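Local coordinates for aromatic-amino-acid aminotransferase (Burkholderia pseudomallei, PDB 4F4E), which probably catalyses pyridoxal-phosphate-dependent transamination of aromatic amino acids, such as the exchange between tyrosine and 2-oxoglutarate, working as a homodimer, at residues Q102-G107 with E325-W330; L212-W217 with D247-R252. One frame throughout, in Å; residues are numbered along the deposited sequence.

Interaction 1. Residues Q102-G107 with E325-W330; sequences QKLLLG and ELRASW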
loop_
_atom_site.group_PDB
_atom_site.type_symbol
_atom_site.label_atom_id
_atom_site.label_comp_id
_atom_site.label_asym_id
_atom_site.label_seq_id
_atom_site.Cartn_x
_atom_site.Cartn_y
_atom_site.Cartn_z
ATOM N N GLN A 102 11.716 8.458 -13.556
ATOM C CA GLN A 102 12.253 7.942 -14.818
ATOM C C GLN A 102 13.534 8.633 -15.191
ATOM O O GLN A 102 14.456 7.992 -15.665
ATOM C CB GLN A 102 11.299 8.155 -15.986
ATOM C CG GLN A 102 10.073 7.409 -15.871
ATOM C CD GLN A 102 9.171 7.555 -17.059
ATOM O OE1 GLN A 102 9.330 8.464 -17.931
ATOM N NE2 GLN A 102 8.250 6.642 -17.147
ATOM N N LYS A 103 13.586 9.941 -15.000
ATOM C CA LYS A 103 14.808 10.696 -15.293
ATOM C C LYS A 103 15.931 10.347 -14.344
ATOM O O LYS A 103 17.116 10.325 -14.725
ATOM C CB LYS A 103 14.508 12.203 -15.330
ATOM C CG LYS A 103 13.682 12.502 -16.598
ATOM C CD LYS A 103 13.479 13.976 -16.910
ATOM C CE LYS A 103 12.771 14.180 -18.280
ATOM N NZ LYS A 103 12.589 15.654 -18.561
ATOM N N LEU A 104 15.585 10.087 -13.087
ATOM C CA LEU A 104 16.614 9.733 -12.105
ATOM C C LEU A 104 17.235 8.387 -12.482
ATOM O O LEU A 104 18.459 8.206 -12.400
ATOM C CB LEU A 104 15.964 9.689 -10.704
ATOM C CG LEU A 104 16.894 9.426 -9.537
ATOM C CD1 LEU A 104 17.911 10.561 -9.361
ATOM C CD2 LEU A 104 16.068 9.268 -8.252
ATOM N N LEU A 105 16.407 7.463 -12.946
ATOM C CA LEU A 105 16.875 6.131 -13.344
ATOM C C LEU A 105 17.610 6.076 -14.661
ATOM O O LEU A 105 18.616 5.398 -14.767
ATOM C CB LEU A 105 15.727 5.114 -13.398
ATOM C CG LEU A 105 15.072 4.863 -12.035
ATOM C CD1 LEU A 105 13.768 4.065 -12.180
ATOM C CD2 LEU A 105 15.970 4.132 -11.035
ATOM N N LEU A 106 17.100 6.792 -15.665
ATOM C CA LEU A 106 17.513 6.616 -17.051
ATOM C C LEU A 106 18.347 7.741 -17.555
ATOM O O LEU A 106 19.036 7.546 -18.546
ATOM C CB LEU A 106 16.294 6.391 -17.991
ATOM C CG LEU A 106 15.458 5.182 -17.576
ATOM C CD1 LEU A 106 14.176 4.989 -18.413
ATOM C CD2 LEU A 106 16.298 3.900 -17.549
ATOM N N GLY A 107 18.303 8.901 -16.885
ATOM C CA GLY A 107 19.029 10.074 -17.364
ATOM C C GLY A 107 18.081 11.074 -17.974
ATOM O O GLY A 107 17.073 10.706 -18.561
ATOM N N GLU A 325 17.451 23.868 -5.249
ATOM C CA GLU A 325 18.039 23.975 -3.897
ATOM C C GLU A 325 17.849 22.718 -3.054
ATOM O O GLU A 325 18.791 22.197 -2.447
ATOM C CB GLU A 325 17.452 25.178 -3.143
ATOM N N LEU A 326 16.606 22.234 -2.993
ATOM C CA LEU A 326 16.306 21.048 -2.213
ATOM C C LEU A 326 17.016 19.803 -2.749
ATOM O O LEU A 326 17.545 19.021 -1.992
ATOM C CB LEU A 326 14.790 20.798 -2.170
ATOM C CG LEU A 326 13.938 21.765 -1.337
ATOM C CD1 LEU A 326 12.478 21.428 -1.536
ATOM C CD2 LEU A 326 14.293 21.721 0.137
ATOM N N ARG A 327 17.023 19.642 -4.075
ATOM C CA ARG A 327 17.711 18.527 -4.716
ATOM C C ARG A 327 19.212 18.549 -4.399
ATOM O O ARG A 327 19.800 17.520 -4.067
ATOM C CB ARG A 327 17.481 18.523 -6.234
ATOM C CG ARG A 327 18.056 17.277 -6.937
ATOM C CD ARG A 327 17.854 17.320 -8.468
ATOM N NE ARG A 327 17.995 16.001 -9.112
ATOM C CZ ARG A 327 19.151 15.340 -9.276
ATOM N NH1 ARG A 327 20.334 15.837 -8.856
ATOM N NH2 ARG A 327 19.146 14.143 -9.883
ATOM N N ALA A 328 19.831 19.737 -4.460
ATOM C CA ALA A 328 21.262 19.838 -4.137
ATOM C C ALA A 328 21.521 19.472 -2.679
ATOM O O ALA A 328 22.527 18.810 -2.338
ATOM C CB ALA A 328 21.797 21.248 -4.508
ATOM N N SER A 329 20.611 19.875 -1.777
ATOM C CA SER A 329 20.747 19.522 -0.373
ATOM C C SER A 329 20.670 17.994 -0.200
ATOM O O SER A 329 21.461 17.403 0.521
ATOM C CB SER A 329 19.624 20.206 0.453
ATOM O OG SER A 329 19.565 19.674 1.763
ATOM N N TRP A 330 19.684 17.374 -0.865
ATOM C CA TRP A 330 19.559 15.916 -0.866
ATOM C C TRP A 330 20.840 15.230 -1.364
ATOM O O TRP A 330 21.360 14.306 -0.712
ATOM C CB TRP A 330 18.365 15.553 -1.714
ATOM C CG TRP A 330 18.287 14.091 -1.944
ATOM C CD1 TRP A 330 18.198 13.088 -0.986
ATOM C CD2 TRP A 330 18.322 13.434 -3.221
ATOM N NE1 TRP A 330 18.184 11.867 -1.602
ATOM C CE2 TRP A 330 18.246 12.010 -2.951
ATOM C CE3 TRP A 330 18.388 13.871 -4.560
ATOM C CZ2 TRP A 330 18.226 11.048 -3.981
ATOM C CZ3 TRP A 330 18.381 12.895 -5.583
ATOM C CH2 TRP A 330 18.308 11.517 -5.296
#

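Interaction 2. Residues L212-W217 with D247-R252; sequences LNDAQW and DAAAVR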
loop_
_atom_site.group_PDB
_atom_site.type_symbol
_atom_site.label_atom_id
_atom_site.label_comp_id
_atom_site.label_asym_id
_atom_site.label_seq_id
_atom_site.Cartn_x
_atom_site.Cartn_y
_atom_site.Cartn_z
ATOM N N LEU A 212 28.572 -6.504 -8.942
ATOM C CA LEU A 212 29.161 -6.762 -10.245
ATOM C C LEU A 212 29.807 -5.482 -10.766
ATOM O O LEU A 212 29.382 -4.368 -10.412
ATOM C CB LEU A 212 28.110 -7.249 -11.245
ATOM C CG LEU A 212 27.304 -8.497 -10.967
ATOM C CD1 LEU A 212 26.250 -8.627 -12.083
ATOM C CD2 LEU A 212 28.181 -9.737 -10.918
ATOM N N ASN A 213 30.853 -5.645 -11.577
ATOM C CA ASN A 213 31.464 -4.507 -12.251
ATOM C C ASN A 213 30.802 -4.331 -13.622
ATOM O O ASN A 213 30.138 -5.250 -14.118
ATOM C CB ASN A 213 32.999 -4.681 -12.378
ATOM C CG ASN A 213 33.389 -5.872 -13.232
ATOM O OD1 ASN A 213 32.806 -6.110 -14.290
ATOM N ND2 ASN A 213 34.357 -6.640 -12.770
ATOM N N ASP A 214 31.006 -3.151 -14.217
ATOM C CA ASP A 214 30.314 -2.724 -15.455
ATOM C C ASP A 214 30.494 -3.688 -16.621
ATOM O O ASP A 214 29.637 -3.755 -17.527
ATOM C CB ASP A 214 30.797 -1.330 -15.867
ATOM C CG ASP A 214 30.136 -0.227 -15.083
ATOM O OD1 ASP A 214 29.298 -0.528 -14.181
ATOM O OD2 ASP A 214 30.437 0.953 -15.394
ATOM N N ALA A 215 31.599 -4.421 -16.580
ATOM C CA ALA A 215 31.927 -5.416 -17.573
ATOM C C ALA A 215 31.237 -6.754 -17.342
ATOM O O ALA A 215 30.913 -7.456 -18.286
ATOM C CB ALA A 215 33.422 -5.615 -17.630
ATOM N N GLN A 216 31.050 -7.130 -16.082
ATOM C CA GLN A 216 30.266 -8.309 -15.762
ATOM C C GLN A 216 28.798 -8.011 -16.082
ATOM O O GLN A 216 28.060 -8.895 -16.562
ATOM C CB GLN A 216 30.467 -8.710 -14.304
ATOM C CG GLN A 216 31.879 -9.239 -14.021
ATOM C CD GLN A 216 32.162 -9.372 -12.525
ATOM O OE1 GLN A 216 31.757 -8.525 -11.740
ATOM N NE2 GLN A 216 32.828 -10.472 -12.131
ATOM N N TRP A 217 28.377 -6.774 -15.835
ATOM C CA TRP A 217 27.016 -6.369 -16.169
ATOM C C TRP A 217 26.789 -6.503 -17.656
ATOM O O TRP A 217 25.724 -6.979 -18.071
ATOM C CB TRP A 217 26.735 -4.956 -15.742
ATOM C CG TRP A 217 26.285 -4.812 -14.307
ATOM C CD1 TRP A 217 26.917 -4.123 -13.278
ATOM C CD2 TRP A 217 25.073 -5.354 -13.736
ATOM N NE1 TRP A 217 26.189 -4.185 -12.118
ATOM C CE2 TRP A 217 25.047 -4.917 -12.334
ATOM C CE3 TRP A 217 24.034 -6.117 -14.232
ATOM C CZ2 TRP A 217 24.029 -5.254 -11.493
ATOM C CZ3 TRP A 217 22.998 -6.444 -13.373
ATOM C CH2 TRP A 217 23.013 -6.046 -12.032
ATOM N N ASP A 247 25.340 4.735 -9.955
ATOM C CA ASP A 247 24.628 3.602 -9.347
ATOM C C ASP A 247 23.484 3.125 -10.218
ATOM O O ASP A 247 22.964 2.007 -9.992
ATOM C CB ASP A 247 24.104 3.972 -7.956
ATOM C CG ASP A 247 25.213 4.077 -6.896
ATOM O OD1 ASP A 247 26.397 3.786 -7.257
ATOM O OD2 ASP A 247 24.902 4.403 -5.711
ATOM N N ALA A 248 23.030 3.977 -11.146
ATOM C CA ALA A 248 21.996 3.607 -12.154
ATOM C C ALA A 248 22.558 2.833 -13.350
ATOM O O ALA A 248 21.800 2.424 -14.248
ATOM C CB ALA A 248 21.238 4.833 -12.660
ATOM N N ALA A 249 23.875 2.638 -13.384
ATOM C CA ALA A 249 24.531 2.121 -14.610
ATOM C C ALA A 249 23.896 0.845 -15.126
ATOM O O ALA A 249 23.620 0.719 -16.305
ATOM C CB ALA A 249 26.024 1.951 -14.380
ATOM N N ALA A 250 23.643 -0.093 -14.235
ATOM C CA ALA A 250 23.071 -1.378 -14.624
ATOM C C ALA A 250 21.706 -1.227 -15.255
ATOM O O ALA A 250 21.399 -1.889 -16.240
ATOM C CB ALA A 250 23.014 -2.330 -13.430
ATOM N N VAL A 251 20.879 -0.311 -14.713
ATOM C CA VAL A 251 19.549 -0.074 -15.264
ATOM C C VAL A 251 19.683 0.480 -16.690
ATOM O O VAL A 251 19.036 -0.005 -17.621
ATOM C CB VAL A 251 18.738 0.903 -14.357
ATOM C CG1 VAL A 251 17.431 1.283 -15.011
ATOM C CG2 VAL A 251 18.532 0.323 -12.962
ATOM N N ARG A 252 20.623 1.421 -16.885
ATOM C CA ARG A 252 20.852 2.062 -18.171
ATOM C C ARG A 252 21.422 1.130 -19.241
ATOM O O ARG A 252 21.059 1.275 -20.421
ATOM C CB ARG A 252 21.731 3.309 -17.981
ATOM C CG ARG A 252 20.980 4.324 -17.098
ATOM C CD ARG A 252 21.720 5.631 -16.879
ATOM N NE ARG A 252 21.028 6.407 -15.823
ATOM C CZ ARG A 252 21.377 7.631 -15.399
ATOM N NH1 ARG A 252 22.375 8.289 -15.933
ATOM N NH2 ARG A 252 20.688 8.233 -14.451
#

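Interaction 1. Residues Q102-G107 with E325-W330
The indole of Trp330 meets Leu104 at its edge: methyl CD1 lies near the ring plane, beyond CH2, and the indole also stacks with Phe271. The other flat group, the guanidinium of Arg327, receives the same methyl at an oblique angle. Trp330 and Arg327 stand one helical turn apart near the start of the long helix 324-354, which in enzymes of the aspartate aminotransferase fold links the small and large domains; Leu104 lies in the last turn of helix 95-106. The case illustrates how two helices can meet through side chains alone. Their nearest CA atoms, those of Leu104 and Arg327, are 11.5 Å apart, so the backbones stay well separated and the gap is spanned by the three side chains.

In all three, CG stands opposite the backbone N (chi1 -176° for Leu104), and each side chain reaches outward from its helix. Beyond CG, Arg327 remains extended to NE, which carries NH2 to 3.8 Å from Leu104 CD1. This approach is a van der Waals contact between a polar group and a methyl, whereas the meeting of Leu104 with the indole is purely apolar. The polar atom of the indole is satisfied elsewhere: NE1 bonds to the carbonyl O of Ser270, directly after Lys269, the residue that carries the cofactor. Trp330 thus ties the long helix to the cofactor-bearing segment, while Ala71, Val320 and Leu321 pack around it. Leu104 is likewise buried, touching Ile244 and Phe267. Leu104 and Trp330 come from opposite directions, and methyl CD1 of Leu104 stops at the ring edge, 4.2 Å from Trp330 CH2.

Interaction 2. Residues L212-W217 with D247-R252
Two helix starts meet here on one flank of the large-domain sheet: Trp217, in the first turn of helix 214-227, and Ala250, at the beginning of helix 249-256. The methyl of Ala250 sits over the six-membered ring of Trp217 in a CH-pi contact, CB being 3.5 Å from the ring centroid and 15° off the normal. CG of Trp217 stands opposite its carbonyl carbon (chi1 -85°), which lays the ring against Ala250. Leu212 CD1 covers the opposite face, so the indole is sandwiched between a methyl of its own segment and one from the neighbouring helix. Such a small residue allows close approach, the CA atoms of Trp217 and Ala250 being 6.5 Å apart. OD1 of the solvent-exposed Asp214 lies 4.1 Å from Ala249 CB.

The start of the tryptophan's helix is held by a capping box. Asn213 OD1 accepts from Gln216 N at 2.7 Å, nearly in line with its own C=O bond, and Gln216 OE1 returns the bond by taking Asn213 N on a lone pair. Helix 214-227 connects strands 197-201 and 230-235, and helix 249-256 connects strands 230-235 and 261-266, a pair typical of successive beta-alpha-beta crossovers.

Followed from the N terminus, the chain reaches helix 95-106 after two earlier helices, and interaction 1 closes a loop of 217 residues when helix 324-354 comes back to it. Within that loop, the whole eight-stranded mixed sheet is built, and interaction 2 is nested inside, closing a far shorter loop of 29 residues around strand 230-235. The two contacts, with centres 19 Å apart, are joined directly. Arg252 probably donates through NE to Leu105 O, at 2.8 Å, and through NH2 to Leu104 O, binding the end of helix 95-106 to helix 249-256. A continuous path therefore runs from helix 214-227 to the long interdomain helix.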